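3-hydroxyisobutyryl-CoA hydrolase (Mycobacterium thermoresistibile, PDB 4HDT) probably hydrolyses 3-hydroxy-2-methylpropanoyl-CoA to 3-hydroxy-2-methylpropanoate and free CoA, and binds zinc ions. Local coordinates at residues Leu166-Pro174 and Ala257-Ser265. Sequence-based numbering, arbitrary orientation.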
loop_
_atom_site.group_PDB
_atom_site.type_symbol
_atom_site.label_atom_id
_atom_site.label_comp_id
_atom_site.label_asym_id
_atom_site.label_seq_id
_atom_site.Cartn_x
_atom_site.Cartn_y
_atom_site.Cartn_z
ATOM N N LEU A 166 -9.085 -7.373 -5.971
ATOM C CA LEU A 166 -9.047 -8.642 -5.214
ATOM C C LEU A 166 -7.889 -9.501 -5.640
ATOM O O LEU A 166 -7.230 -10.161 -4.825
ATOM C CB LEU A 166 -10.349 -9.463 -5.389
ATOM C CG LEU A 166 -11.555 -8.869 -4.791
ATOM C CD1 LEU A 166 -12.751 -9.810 -5.008
ATOM C CD2 LEU A 166 -11.365 -8.639 -3.324
ATOM N N HIS A 167 -7.648 -9.556 -6.947
ATOM C CA HIS A 167 -6.497 -10.284 -7.440
ATOM C C HIS A 167 -5.194 -9.779 -6.794
ATOM O O HIS A 167 -4.402 -10.578 -6.306
ATOM C CB HIS A 167 -6.475 -10.225 -8.970
ATOM C CG HIS A 167 -5.232 -10.766 -9.581
ATOM N ND1 HIS A 167 -4.990 -12.119 -9.715
ATOM C CD2 HIS A 167 -4.133 -10.139 -10.064
ATOM C CE1 HIS A 167 -3.821 -12.301 -10.285
ATOM N NE2 HIS A 167 -3.265 -11.119 -10.485
ATOM N N ALA A 168 -4.962 -8.481 -6.873
ATOM C CA ALA A 168 -3.764 -7.926 -6.270
ATOM C C ALA A 168 -3.691 -8.244 -4.763
ATOM O O ALA A 168 -2.624 -8.596 -4.261
ATOM C CB ALA A 168 -3.696 -6.439 -6.532
ATOM N N ALA A 169 -4.836 -8.154 -4.083
ATOM C CA ALA A 169 -4.868 -8.302 -2.602
ATOM C C ALA A 169 -4.671 -9.752 -2.157
ATOM O O ALA A 169 -4.014 -10.018 -1.137
ATOM C CB ALA A 169 -6.187 -7.789 -2.083
ATOM N N LEU A 170 -5.226 -10.717 -2.905
ATOM C CA LEU A 170 -5.169 -12.122 -2.494
ATOM C C LEU A 170 -3.895 -12.783 -2.941
ATOM O O LEU A 170 -3.301 -13.584 -2.198
ATOM C CB LEU A 170 -6.413 -12.862 -2.996
ATOM C CG LEU A 170 -7.723 -12.365 -2.414
ATOM C CD1 LEU A 170 -8.878 -13.201 -2.967
ATOM C CD2 LEU A 170 -7.790 -12.341 -0.892
ATOM N N THR A 171 -3.433 -12.462 -4.157
ATOM C CA THR A 171 -2.135 -12.974 -4.599
ATOM C C THR A 171 -1.008 -12.302 -3.834
ATOM O O THR A 171 -0.006 -12.933 -3.548
ATOM C CB THR A 171 -1.845 -12.796 -6.108
ATOM O OG1 THR A 171 -1.775 -11.403 -6.461
ATOM C CG2 THR A 171 -2.925 -13.558 -6.975
ATOM N N GLY A 172 -1.180 -11.017 -3.554
ATOM C CA GLY A 172 -0.079 -10.183 -3.049
ATOM C C GLY A 172 1.070 -9.978 -4.023
ATOM O O GLY A 172 2.192 -9.583 -3.599
ATOM N N ALA A 173 0.814 -10.262 -5.298
ATOM C CA ALA A 173 1.839 -10.200 -6.343
ATOM C C ALA A 173 2.098 -8.771 -6.809
ATOM O O ALA A 173 1.193 -7.928 -6.845
ATOM C CB ALA A 173 1.413 -11.044 -7.531
ATOM N N PRO A 174 3.344 -8.487 -7.220
ATOM C CA PRO A 174 3.627 -7.185 -7.804
ATOM C C PRO A 174 2.984 -6.944 -9.161
ATOM O O PRO A 174 2.756 -7.897 -9.975
ATOM C CB PRO A 174 5.148 -7.163 -7.908
ATOM C CG PRO A 174 5.527 -8.584 -8.020
ATOM C CD PRO A 174 4.499 -9.399 -7.289
ATOM N N ALA A 257 -1.928 -17.819 -10.374
ATOM C CA ALA A 257 -2.592 -17.062 -9.322
ATOM C C ALA A 257 -3.050 -17.966 -8.210
ATOM O O ALA A 257 -2.839 -17.672 -7.043
ATOM C CB ALA A 257 -3.767 -16.268 -9.876
ATOM N N ALA A 258 -3.711 -19.058 -8.546
ATOM C CA ALA A 258 -4.136 -20.040 -7.555
ATOM C C ALA A 258 -2.985 -20.580 -6.735
ATOM O O ALA A 258 -3.074 -20.681 -5.510
ATOM C CB ALA A 258 -4.890 -21.177 -8.221
ATOM N N ASP A 259 -1.907 -20.946 -7.397
ATOM C CA ASP A 259 -0.727 -21.465 -6.687
ATOM C C ASP A 259 -0.196 -20.458 -5.690
ATOM O O ASP A 259 0.250 -20.858 -4.602
ATOM C CB ASP A 259 0.410 -21.792 -7.667
ATOM C CG ASP A 259 0.142 -23.057 -8.537
ATOM O OD1 ASP A 259 -0.722 -23.917 -8.258
ATOM O OD2 ASP A 259 0.846 -23.211 -9.562
ATOM N N LEU A 260 -0.197 -19.183 -6.078
ATOM C CA LEU A 260 0.376 -18.125 -5.203
ATOM C C LEU A 260 -0.534 -17.888 -3.991
ATOM O O LEU A 260 -0.056 -17.839 -2.849
ATOM C CB LEU A 260 0.713 -16.843 -5.966
ATOM C CG LEU A 260 1.481 -15.739 -5.248
ATOM C CD1 LEU A 260 2.744 -16.307 -4.627
ATOM C CD2 LEU A 260 1.823 -14.557 -6.149
ATOM N N ILE A 261 -1.833 -17.821 -4.229
ATOM C CA ILE A 261 -2.810 -17.646 -3.168
ATOM C C ILE A 261 -2.699 -18.758 -2.144
ATOM O O ILE A 261 -2.805 -18.538 -0.929
ATOM C CB ILE A 261 -4.260 -17.577 -3.746
ATOM C CG1 ILE A 261 -4.409 -16.299 -4.558
ATOM C CG2 ILE A 261 -5.310 -17.640 -2.643
ATOM C CD1 ILE A 261 -5.663 -16.268 -5.382
ATOM N N ALA A 262 -2.485 -19.970 -2.639
ATOM C CA ALA A 262 -2.479 -21.132 -1.816
ATOM C C ALA A 262 -1.290 -21.146 -0.882
ATOM O O ALA A 262 -1.293 -21.916 0.059
ATOM C CB ALA A 262 -2.511 -22.374 -2.694
ATOM N N THR A 263 -0.280 -20.311 -1.122
ATOM C CA THR A 263 0.831 -20.161 -0.166
ATOM C C THR A 263 0.576 -19.147 0.953
ATOM O O THR A 263 1.397 -19.057 1.877
ATOM C CB THR A 263 2.148 -19.712 -0.844
ATOM O OG1 THR A 263 2.059 -18.342 -1.299
ATOM C CG2 THR A 263 2.565 -20.696 -1.976
ATOM N N ARG A 264 -0.523 -18.407 0.888
ATOM C CA ARG A 264 -0.737 -17.277 1.781
ATOM C C ARG A 264 -1.498 -17.719 2.999
ATOM O O ARG A 264 -2.068 -18.825 3.058
ATOM C CB ARG A 264 -1.485 -16.148 1.056
ATOM C CG ARG A 264 -0.905 -15.653 -0.237
ATOM C CD ARG A 264 0.555 -15.332 -0.115
ATOM N NE ARG A 264 1.027 -14.555 -1.240
ATOM C CZ ARG A 264 2.291 -14.170 -1.408
ATOM N NH1 ARG A 264 3.256 -14.572 -0.581
ATOM N NH2 ARG A 264 2.621 -13.407 -2.423
ATOM N N SER A 265 -1.449 -16.882 4.040
ATOM C CA SER A 265 -2.131 -17.201 5.283
ATOM C C SER A 265 -3.626 -17.363 5.071
ATOM O O SER A 265 -4.259 -16.398 4.593
ATOM C CB SER A 265 -1.865 -16.068 6.300
ATOM O OG SER A 265 -2.816 -16.039 7.333
#
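Arg264 reaches back from the loop after helix 252-261 and takes hold of the carbonyl of Thr171, the last residue of helix 164-171. Its NE lies 3.0 Å from Thr171 O and its NH2 2.9 Å from the same oxygen, a side-on grip by two nitrogens on one acceptor. That oxygen sits in the guanidinium plane; seen from the carbonyl, NH2 approaches in plane, whereas NE stands above it. A bend at chi2 (-50°) turns the arginine chain so that NE and NH2 come back to Thr171 O. Nearer the backbone, its CG lies beside Leu170 O.

Within 166-174, Thr171 OG1 is turned between its backbone N and carbonyl carbon (chi1 64°), where it donates to His167 O and accepts from Ala173 N at 3.1 Å, an ST turn that leads the chain out of the helix through Gly172, whose phi is positive.

The apolar contacts run along the same seam. Thr171 CG2 meets Ile261 CG1 at 3.9 Å and also touches Ala257 CB, which in turn lies against the edge of the His167 ring at CE1. Leu260 CD2 packs on Ala173 CB at 3.8 Å, and its sister methyl CD1 lies over one face of the Arg264 guanidinium, toward its rim. Tyr234 closes the His167 end, its OH bonded to ND1.

In this crotonase-like chain the helical parts 166-171 and 257-261 run at 44° to each other and are joined at their C-terminal ends. The C-terminal end of a helix is the negative end of its dipole, and the guanidinium bound there probably offsets part of it; the in-plane pair of bonds to Thr171 O limits the group's rotation, with Leu260 CD1 on one face.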